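Polyketide biosynthesis 3-hydroxy-3-methylglutaryl-ACP synthase PksG (Bacillus subtilis, PDB 4YXT) catalyses the aldol condensation of acetyl-ACP with a beta-ketothioester polyketide intermediate, a step in making the antibiotic bacillaene. Local coordinates at residues A4-M9 and L304-T309; N57-I62 and L139-D144; A119-A124 and V173-G178; F244-Y249 and V284-N289. The protein carries 1 engineered substitution. All coordinates share one frame; numbering follows the deposited sequence.

Contact 1. Residues A4-M9 and L304-T309; sequences AGIEAM and LALAST
Ile6 and Leu306 reach toward each other tip to tip, Ile6 CD1 lying 4.0 Å from Leu306 CD2. In Ile6, CG1 stands beside the backbone N and anti to the carbonyl carbon, and chi2 of 178° carries CD1 straight on toward helix 301-312. Leu306 answers across the gap with CD2 as its leading methyl. Met9 contributes more surface than Ile6 and behaves differently. Its SD lies beside the same leucine methyl, at 4.4 Å from Leu306 CD2, and a bend at the sulfur (chi3 -69°) turns CE aside to the methyl of Ala307, with 4.3 Å between Met9 CE and Ala307 CB. The flexible thioether thus serves two neighbouring residues of the helix at once. Ile6 and Met9 stand three positions apart, an odd step that would put them on opposite faces of a regular strand; the classic beta bulge between them, in which Glu7 and Ala8 both face Leu176, is consistent with both pointing to the helix. Helix 301-312 is one of the helices buried in the core of the thiolase fold. Leu306 also rests on Ile321 and Cys323 of strand 319-327, while Ile6 and Met9 share Val175 of strand 170-178. On the helix itself, the Thr309 hydroxyl OG1 folds back to Ala305 O at 2.9 Å, approaching from the opposite face of the carbonyl plane to the backbone N of Thr309.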
# COMPACT_ATOMS: atom_id res chain seq x y z
N ALA A 4 11.11 19.20 -3.57
CA ALA A 4 10.14 18.29 -2.95
C ALA A 4 10.51 17.90 -1.51
O ALA A 4 11.67 17.76 -1.15
CB ALA A 4 9.93 17.05 -3.82
N GLY A 5 9.47 17.79 -0.70
CA GLY A 5 9.57 17.18 0.59
C GLY A 5 8.56 17.75 1.53
O GLY A 5 7.45 18.05 1.13
N ILE A 6 8.95 17.89 2.79
CA ILE A 6 7.98 18.15 3.85
C ILE A 6 7.74 19.67 4.02
O ILE A 6 8.65 20.41 4.32
CB ILE A 6 8.43 17.49 5.20
CG1 ILE A 6 8.69 15.99 5.02
CG2 ILE A 6 7.45 17.78 6.30
CD1 ILE A 6 9.17 15.27 6.28
N GLU A 7 6.48 20.08 3.87
CA GLU A 7 6.03 21.44 4.20
C GLU A 7 5.57 21.51 5.65
O GLU A 7 5.73 22.51 6.32
CB GLU A 7 4.90 21.87 3.26
CG GLU A 7 5.37 21.84 1.82
CD GLU A 7 4.36 22.42 0.84
OE1 GLU A 7 3.16 22.48 1.17
OE2 GLU A 7 4.76 22.80 -0.26
N ALA A 8 5.03 20.43 6.17
CA ALA A 8 4.54 20.50 7.52
C ALA A 8 4.39 19.05 8.01
O ALA A 8 4.17 18.19 7.20
CB ALA A 8 3.22 21.24 7.53
N MET A 9 4.57 18.81 9.30
CA MET A 9 4.33 17.47 9.87
C MET A 9 3.94 17.54 11.34
O MET A 9 4.41 18.41 12.04
CB MET A 9 5.53 16.52 9.65
CG MET A 9 6.68 16.65 10.63
SD MET A 9 8.12 15.66 10.14
CE MET A 9 7.51 14.01 10.39
N LEU A 304 8.55 10.12 13.65
CA LEU A 304 8.52 10.64 14.99
C LEU A 304 9.88 11.06 15.48
O LEU A 304 9.98 12.06 16.21
CB LEU A 304 7.92 9.57 15.95
CG LEU A 304 7.61 9.96 17.39
CD1 LEU A 304 6.52 11.00 17.43
CD2 LEU A 304 7.23 8.76 18.25
N ALA A 305 10.93 10.30 15.09
CA ALA A 305 12.31 10.63 15.43
C ALA A 305 12.75 11.82 14.60
O ALA A 305 13.56 12.69 15.01
CB ALA A 305 13.24 9.43 15.15
N LEU A 306 12.23 11.90 13.40
CA LEU A 306 12.59 13.06 12.55
C LEU A 306 12.01 14.38 13.10
O LEU A 306 12.69 15.38 13.26
CB LEU A 306 12.05 12.84 11.17
CG LEU A 306 12.44 13.89 10.12
CD1 LEU A 306 13.91 13.78 10.01
CD2 LEU A 306 11.76 13.59 8.80
N ALA A 307 10.72 14.37 13.38
CA ALA A 307 10.04 15.47 14.08
C ALA A 307 10.75 15.85 15.38
O ALA A 307 10.93 17.04 15.69
CB ALA A 307 8.61 15.05 14.40
N SER A 308 11.17 14.83 16.13
CA SER A 308 11.87 15.05 17.39
C SER A 308 13.14 15.79 17.14
O SER A 308 13.41 16.73 17.87
CB SER A 308 12.13 13.75 18.16
OG SER A 308 12.61 14.01 19.51
N THR A 309 13.88 15.41 16.08
CA THR A 309 15.15 16.04 15.72
C THR A 309 14.98 17.52 15.33
O THR A 309 15.80 18.42 15.68
CB THR A 309 15.82 15.32 14.52
OG1 THR A 309 16.19 13.97 14.86
CG2 THR A 309 17.04 16.07 14.02

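Contact 2. Residues N57-I62 and L139-D144; sequences NAAKPI and LVIASD
Ala59 meets two side chains of strand 137-145, Ile141 and Leu139, and its single methyl carries all the close contact made by residues 57-62. The nearer partner is Ile141, whose CD1 comes to 3.8 Å from Ala59 CB; Leu139 follows with CD2 at 4.4 Å from the same Ala59 CB. The two strand residues are two positions apart and therefore emerge on one face of the sheet, so the methyl is met by two neighbouring tips. Ile141 offers its longer branch: CG1 lies beside the backbone N (chi1 -63°), and CD1 continues in an extended line to the helix. Leu139 gets there by another route, with CG anti to the backbone N and CD2 as the leading methyl. With the small Ala59 at the point of contact, the CA atoms of Ala59 and Ile141 are 7.5 Å apart. Ala58 and Ile62 face the strand as well but stay more distant, and no hydrogen bond crosses between the segments. The helix is kinked at Pro61, which has no N-H to give to the turn before. Ile62 N makes only a weak bond to Ala59 O, and Ala58 O is taken up by the side-chain ND2 of Asn10 from strand 5-12. Ala58 and Ala59 also lie on Ala174 of strand 170-178, so small residues of this helix span two adjoining strands. The helix fits an outer alpha layer of the five-layered alpha-beta-alpha-beta-alpha thiolase fold, to which HMG-CoA synthases belong.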
# COMPACT_ATOMS: atom_id res chain seq x y z
N ASN A 57 -6.46 12.93 13.91
CA ASN A 57 -5.89 13.80 14.97
C ASN A 57 -4.47 14.28 14.67
O ASN A 57 -4.15 15.40 15.00
CB ASN A 57 -6.00 13.13 16.31
CG ASN A 57 -7.43 12.87 16.68
OD1 ASN A 57 -8.30 13.63 16.32
ND2 ASN A 57 -7.68 11.80 17.37
N ALA A 58 -3.64 13.47 14.02
CA ALA A 58 -2.33 13.99 13.61
C ALA A 58 -2.44 15.01 12.50
O ALA A 58 -1.71 15.99 12.49
CB ALA A 58 -1.37 12.86 13.24
N ALA A 59 -3.32 14.82 11.52
CA ALA A 59 -3.30 15.69 10.32
C ALA A 59 -4.11 16.97 10.47
O ALA A 59 -3.85 18.01 9.81
CB ALA A 59 -3.80 14.92 9.13
N LYS A 60 -5.10 16.89 11.32
CA LYS A 60 -6.05 17.98 11.51
C LYS A 60 -5.34 19.33 11.73
O LYS A 60 -5.65 20.34 11.03
CB LYS A 60 -7.05 17.57 12.62
CG LYS A 60 -8.01 18.66 13.16
CD LYS A 60 -9.32 18.70 12.40
CE LYS A 60 -10.45 19.26 13.26
NZ LYS A 60 -10.01 20.43 14.09
N PRO A 61 -4.34 19.36 12.64
CA PRO A 61 -3.68 20.63 12.84
C PRO A 61 -2.92 21.15 11.62
O PRO A 61 -2.78 22.36 11.44
CB PRO A 61 -2.76 20.35 14.04
CG PRO A 61 -3.51 19.31 14.83
CD PRO A 61 -4.05 18.43 13.75
N ILE A 62 -2.46 20.25 10.77
CA ILE A 62 -1.86 20.66 9.54
C ILE A 62 -2.93 21.25 8.66
O ILE A 62 -2.80 22.36 8.19
CB ILE A 62 -1.20 19.51 8.80
CG1 ILE A 62 -0.06 18.93 9.63
CG2 ILE A 62 -0.66 20.05 7.47
CD1 ILE A 62 0.66 17.78 8.94
N LEU A 139 -0.60 14.25 1.15
CA LEU A 139 -0.62 14.00 2.56
C LEU A 139 -0.34 12.50 2.81
O LEU A 139 -0.97 11.64 2.23
CB LEU A 139 -2.00 14.35 3.06
CG LEU A 139 -2.22 14.33 4.56
CD1 LEU A 139 -1.25 15.21 5.36
CD2 LEU A 139 -3.61 14.80 4.76
N VAL A 140 0.69 12.23 3.62
CA VAL A 140 1.05 10.89 3.98
C VAL A 140 0.86 10.87 5.46
O VAL A 140 1.32 11.77 6.18
CB VAL A 140 2.54 10.57 3.66
CG1 VAL A 140 2.88 9.15 4.05
CG2 VAL A 140 2.84 10.76 2.20
N ILE A 141 0.19 9.83 5.91
CA ILE A 141 -0.12 9.66 7.28
C ILE A 141 0.29 8.22 7.66
O ILE A 141 -0.24 7.28 7.14
CB ILE A 141 -1.63 9.81 7.49
CG1 ILE A 141 -2.09 11.21 7.11
CG2 ILE A 141 -1.98 9.48 8.94
CD1 ILE A 141 -3.54 11.49 7.48
N ALA A 142 1.25 8.09 8.56
CA ALA A 142 1.57 6.83 9.14
C ALA A 142 0.85 6.69 10.51
O ALA A 142 1.07 7.50 11.37
CB ALA A 142 3.07 6.69 9.26
N SER A 143 -0.00 5.67 10.67
CA SER A 143 -0.86 5.42 11.86
C SER A 143 -0.79 3.92 12.25
O SER A 143 -1.18 3.05 11.48
CB SER A 143 -2.32 5.80 11.49
OG SER A 143 -3.19 6.01 12.63
N ASP A 144 -0.28 3.63 13.44
CA ASP A 144 -0.20 2.27 13.95
C ASP A 144 -0.49 2.23 15.45
O ASP A 144 -0.17 3.17 16.18
CB ASP A 144 1.18 1.63 13.74
CG ASP A 144 1.33 0.96 12.35
OD1 ASP A 144 0.43 0.17 11.95
OD2 ASP A 144 2.35 1.26 11.67

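Contact 3. Residues A119-A124 and V173-G178; sequences AGFQMA and VAVLVG
This is apolar helix-on-sheet packing, in which buried helix 116-130 lies almost along strand 170-178. The axes of the two short segments come within 9.4 Å and run in nearly the same direction, 20° from parallel. Val177 is at the centre and uses both methyls. CG2 sits at the edge of the Phe121 ring, near its plane, 3.8 Å from Phe121 CD1, and the two side chains cross at about a right angle. Ala124 CB lies 4.1 Å from both Val177 CG1 and Val177 CG2, while CG2 alone also meets the ring. Phe121 has CG anti to its N (chi1 168°), a setting that leads the ring from the flank of the helix down to the strand, where Val175 CG1 approaches it obliquely, 4.3 Å from Phe121 CD1. Beyond these residues the ring also touches Ile6 and Phe303, while Ala119 and Met123 turn to Phe108 of the second subunit. The helix links the parallel strands 106-111 and 137-145 as a beta-alpha-beta crossover, with strand 74-80 between them in the sheet, and it begins just after Cys114, the probable acyl-thioester nucleophile by similarity. A reactive cysteine just ahead of a buried central helix is the signature of the thiolase superfamily.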
# COMPACT_ATOMS: atom_id res chain seq x y z
N ALA A 119 7.89 4.37 2.48
CA ALA A 119 7.35 3.95 1.20
C ALA A 119 6.34 5.03 0.81
O ALA A 119 6.46 5.66 -0.22
CB ALA A 119 6.68 2.57 1.30
N GLY A 120 5.42 5.33 1.70
CA GLY A 120 4.44 6.41 1.46
C GLY A 120 5.07 7.73 1.00
O GLY A 120 4.71 8.31 -0.04
N PHE A 121 6.02 8.20 1.81
CA PHE A 121 6.64 9.50 1.62
C PHE A 121 7.47 9.52 0.36
O PHE A 121 7.44 10.51 -0.35
CB PHE A 121 7.48 9.82 2.87
CG PHE A 121 8.40 10.99 2.73
CD1 PHE A 121 7.91 12.27 2.71
CD2 PHE A 121 9.76 10.80 2.64
CE1 PHE A 121 8.75 13.36 2.58
CE2 PHE A 121 10.63 11.89 2.51
CZ PHE A 121 10.12 13.16 2.50
N GLN A 122 8.20 8.46 0.07
CA GLN A 122 8.92 8.41 -1.21
C GLN A 122 8.00 8.47 -2.41
O GLN A 122 8.33 9.13 -3.44
CB GLN A 122 9.83 7.20 -1.33
CG GLN A 122 11.02 7.28 -0.45
CD GLN A 122 11.84 8.56 -0.59
OE1 GLN A 122 11.79 9.28 -1.61
NE2 GLN A 122 12.65 8.83 0.45
N MET A 123 6.86 7.85 -2.31
CA MET A 123 5.98 7.83 -3.43
C MET A 123 5.38 9.23 -3.55
O MET A 123 5.20 9.68 -4.64
CB MET A 123 4.88 6.77 -3.29
CG MET A 123 5.38 5.34 -3.26
SD MET A 123 6.27 4.73 -4.73
CE MET A 123 7.95 4.73 -4.10
N ALA A 124 5.17 9.92 -2.42
CA ALA A 124 4.56 11.23 -2.45
C ALA A 124 5.59 12.22 -3.04
O ALA A 124 5.21 13.06 -3.80
CB ALA A 124 4.17 11.68 -1.09
N VAL A 173 1.79 9.92 12.70
CA VAL A 173 2.45 11.12 12.22
C VAL A 173 1.93 11.45 10.80
O VAL A 173 1.89 10.57 9.92
CB VAL A 173 3.99 10.98 12.12
CG1 VAL A 173 4.65 12.31 11.69
CG2 VAL A 173 4.63 10.56 13.42
N ALA A 174 1.56 12.70 10.58
CA ALA A 174 0.98 13.10 9.33
C ALA A 174 1.98 14.03 8.73
O ALA A 174 2.52 14.89 9.43
CB ALA A 174 -0.35 13.79 9.57
N VAL A 175 2.26 13.85 7.45
CA VAL A 175 3.28 14.59 6.76
C VAL A 175 2.65 15.14 5.47
O VAL A 175 2.22 14.36 4.63
CB VAL A 175 4.45 13.65 6.38
CG1 VAL A 175 5.48 14.36 5.53
CG2 VAL A 175 5.18 13.01 7.57
N LEU A 176 2.67 16.47 5.31
CA LEU A 176 2.27 17.17 4.12
C LEU A 176 3.44 17.41 3.21
O LEU A 176 4.40 18.00 3.61
CB LEU A 176 1.71 18.55 4.49
CG LEU A 176 1.06 19.35 3.36
CD1 LEU A 176 -0.30 18.80 2.93
CD2 LEU A 176 0.93 20.80 3.80
N VAL A 177 3.34 16.96 1.96
CA VAL A 177 4.43 16.91 1.05
C VAL A 177 4.05 17.81 -0.12
O VAL A 177 2.89 17.80 -0.63
CB VAL A 177 4.70 15.45 0.58
CG1 VAL A 177 5.83 15.37 -0.41
CG2 VAL A 177 4.97 14.53 1.77
N GLY A 178 5.01 18.63 -0.53
CA GLY A 178 4.73 19.69 -1.48
C GLY A 178 5.93 20.30 -2.15
O GLY A 178 7.07 19.84 -1.97

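Contact 4. Residues F244-Y249 and V284-N289; sequences FQYLAY and VKPGLN
Apolar packing joins the two segments first of all, and Val284 dominates it with both of its methyls. CG1 touches the Tyr249 ring, at 4.0 Å from Tyr249 CE2, the two side chains meeting at a slant. CG2 turns to Leu247, two positions back and on the same face, 4.5 Å from Leu247 CB. Pro286 takes up the other side of strand 246-249: its CG lies 4.1 Å from Tyr246 CE1, and the pyrrolidine ring and the tyrosine side chain cross at about a right angle. Both tyrosines hold CG anti to the carbonyl carbon (chi1 -63° in Tyr246), yet they serve different partners because an odd step along a strand changes its face. The strand is an outermost one within this chain of the large mixed sheet of the thiolase fold, and it leads directly into His250, the probable proton donor/acceptor by similarity; the side chains of Tyr249 and His250 are about 5 Å apart. Polar contacts are fewer. No direct hydrogen bond crosses between the segments, but a water appears to donate to Leu247 O at 2.6 Å and may also reach Val284 O, an atom whose position is less certain. The tyrosine hydroxyls look elsewhere: Tyr246 OH is bonded to the backbone N of Arg314, and Tyr249 OH to the hydroxyl of Tyr240. Val257 and His261 of helix 254-267 touch both Tyr249 and Val284.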
# COMPACT_ATOMS: atom_id res chain seq x y z
N PHE A 244 26.12 14.79 7.41
CA PHE A 244 24.88 14.83 8.15
C PHE A 244 25.13 15.46 9.52
O PHE A 244 25.96 14.96 10.27
CB PHE A 244 24.32 13.39 8.33
CG PHE A 244 24.39 12.57 7.06
CD1 PHE A 244 23.49 12.80 6.02
CD2 PHE A 244 25.37 11.63 6.90
CE1 PHE A 244 23.56 12.10 4.86
CE2 PHE A 244 25.45 10.91 5.74
CZ PHE A 244 24.55 11.13 4.71
N GLN A 245 24.40 16.52 9.82
CA GLN A 245 24.49 17.17 11.13
C GLN A 245 23.63 16.45 12.16
O GLN A 245 23.92 16.56 13.32
CB GLN A 245 24.06 18.60 11.03
CG GLN A 245 25.11 19.48 10.32
CD GLN A 245 25.12 19.33 8.82
OE1 GLN A 245 24.07 19.35 8.16
NE2 GLN A 245 26.34 19.22 8.25
N TYR A 246 22.57 15.76 11.74
CA TYR A 246 21.77 14.89 12.66
C TYR A 246 21.45 13.61 11.95
O TYR A 246 21.55 13.54 10.71
CB TYR A 246 20.49 15.57 13.05
CG TYR A 246 20.68 16.87 13.81
CD1 TYR A 246 20.91 16.85 15.19
CD2 TYR A 246 20.65 18.12 13.16
CE1 TYR A 246 21.08 18.01 15.92
CE2 TYR A 246 20.82 19.29 13.88
CZ TYR A 246 21.04 19.22 15.26
OH TYR A 246 21.20 20.32 16.00
N LEU A 247 21.00 12.61 12.72
CA LEU A 247 20.66 11.34 12.17
C LEU A 247 19.39 10.95 12.81
O LEU A 247 19.20 11.16 14.02
CB LEU A 247 21.77 10.28 12.43
CG LEU A 247 23.05 10.44 11.60
CD1 LEU A 247 24.18 9.59 12.20
CD2 LEU A 247 22.82 9.97 10.18
N ALA A 248 18.49 10.40 12.01
CA ALA A 248 17.26 9.93 12.58
C ALA A 248 17.12 8.52 12.19
O ALA A 248 17.46 8.15 11.06
CB ALA A 248 16.09 10.75 12.06
N TYR A 249 16.62 7.69 13.08
CA TYR A 249 16.51 6.30 12.73
C TYR A 249 15.10 5.79 13.11
O TYR A 249 14.44 6.36 14.00
CB TYR A 249 17.48 5.45 13.53
CG TYR A 249 18.90 5.75 13.45
CD1 TYR A 249 19.78 4.91 12.73
CD2 TYR A 249 19.42 6.83 14.14
CE1 TYR A 249 21.14 5.15 12.71
CE2 TYR A 249 20.79 7.10 14.11
CZ TYR A 249 21.65 6.25 13.42
OH TYR A 249 22.99 6.54 13.44
N VAL A 284 22.15 12.47 17.49
CA VAL A 284 21.21 11.37 17.58
C VAL A 284 20.21 11.53 18.71
O VAL A 284 18.98 11.33 18.52
CB VAL A 284 21.98 10.05 17.77
CG1 VAL A 284 21.04 8.87 17.74
CG2 VAL A 284 23.06 9.91 16.70
N LYS A 285 20.71 11.92 19.87
CA LYS A 285 19.87 12.07 21.04
C LYS A 285 18.73 13.07 20.84
O LYS A 285 17.67 12.83 21.32
CB LYS A 285 20.71 12.45 22.28
CG LYS A 285 19.89 12.94 23.46
CD LYS A 285 20.72 13.01 24.74
CE LYS A 285 19.85 13.04 26.00
NZ LYS A 285 19.15 14.36 26.16
N PRO A 286 18.93 14.19 20.12
CA PRO A 286 17.69 14.99 19.90
C PRO A 286 16.46 14.19 19.30
O PRO A 286 15.29 14.31 19.78
CB PRO A 286 18.18 16.09 18.96
CG PRO A 286 19.63 16.27 19.37
CD PRO A 286 20.13 14.89 19.64
N GLY A 287 16.75 13.32 18.33
CA GLY A 287 15.71 12.54 17.66
C GLY A 287 14.99 11.56 18.55
O GLY A 287 13.87 11.23 18.24
N LEU A 288 15.59 11.15 19.68
CA LEU A 288 14.99 10.12 20.54
C LEU A 288 14.02 10.66 21.57
O LEU A 288 13.28 9.89 22.18
CB LEU A 288 16.08 9.33 21.31
CG LEU A 288 16.88 8.27 20.55
CD1 LEU A 288 17.70 8.92 19.46
CD2 LEU A 288 17.82 7.55 21.50
N ASN A 289 14.03 11.97 21.79
CA ASN A 289 13.18 12.59 22.78
C ASN A 289 11.70 12.17 22.72
O ASN A 289 11.16 11.63 23.71
CB ASN A 289 13.31 14.09 22.69
CG ASN A 289 12.63 14.82 23.85
OD1 ASN A 289 11.43 14.76 24.03
ND2 ASN A 289 13.41 15.52 24.61
O HOH W 1 17.97 10.72 16.28

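All four contacts reach strands that run on as one mixed sheet. The centres of contacts 1, 2 and 3 lie 10 to 12 Å from one another, on the adjacent strands 137-145, 170-178 and 5-12. The centre of contact 4 lies 12 Å from that of contact 1, which it touches through a hydrogen bond between Ser308 OG and Pro286 O, but 20 to 22 Å from those of contacts 3 and 2. Along the chain, contact 1 spans almost everything, enclosing the other three; contacts 2 and 3 interleave, and contact 4 follows both. Contact 1 joins the N-terminal family region, which holds Cys114, to the C-terminal one; contact 4 brings in strand 246-249, which leads into His250.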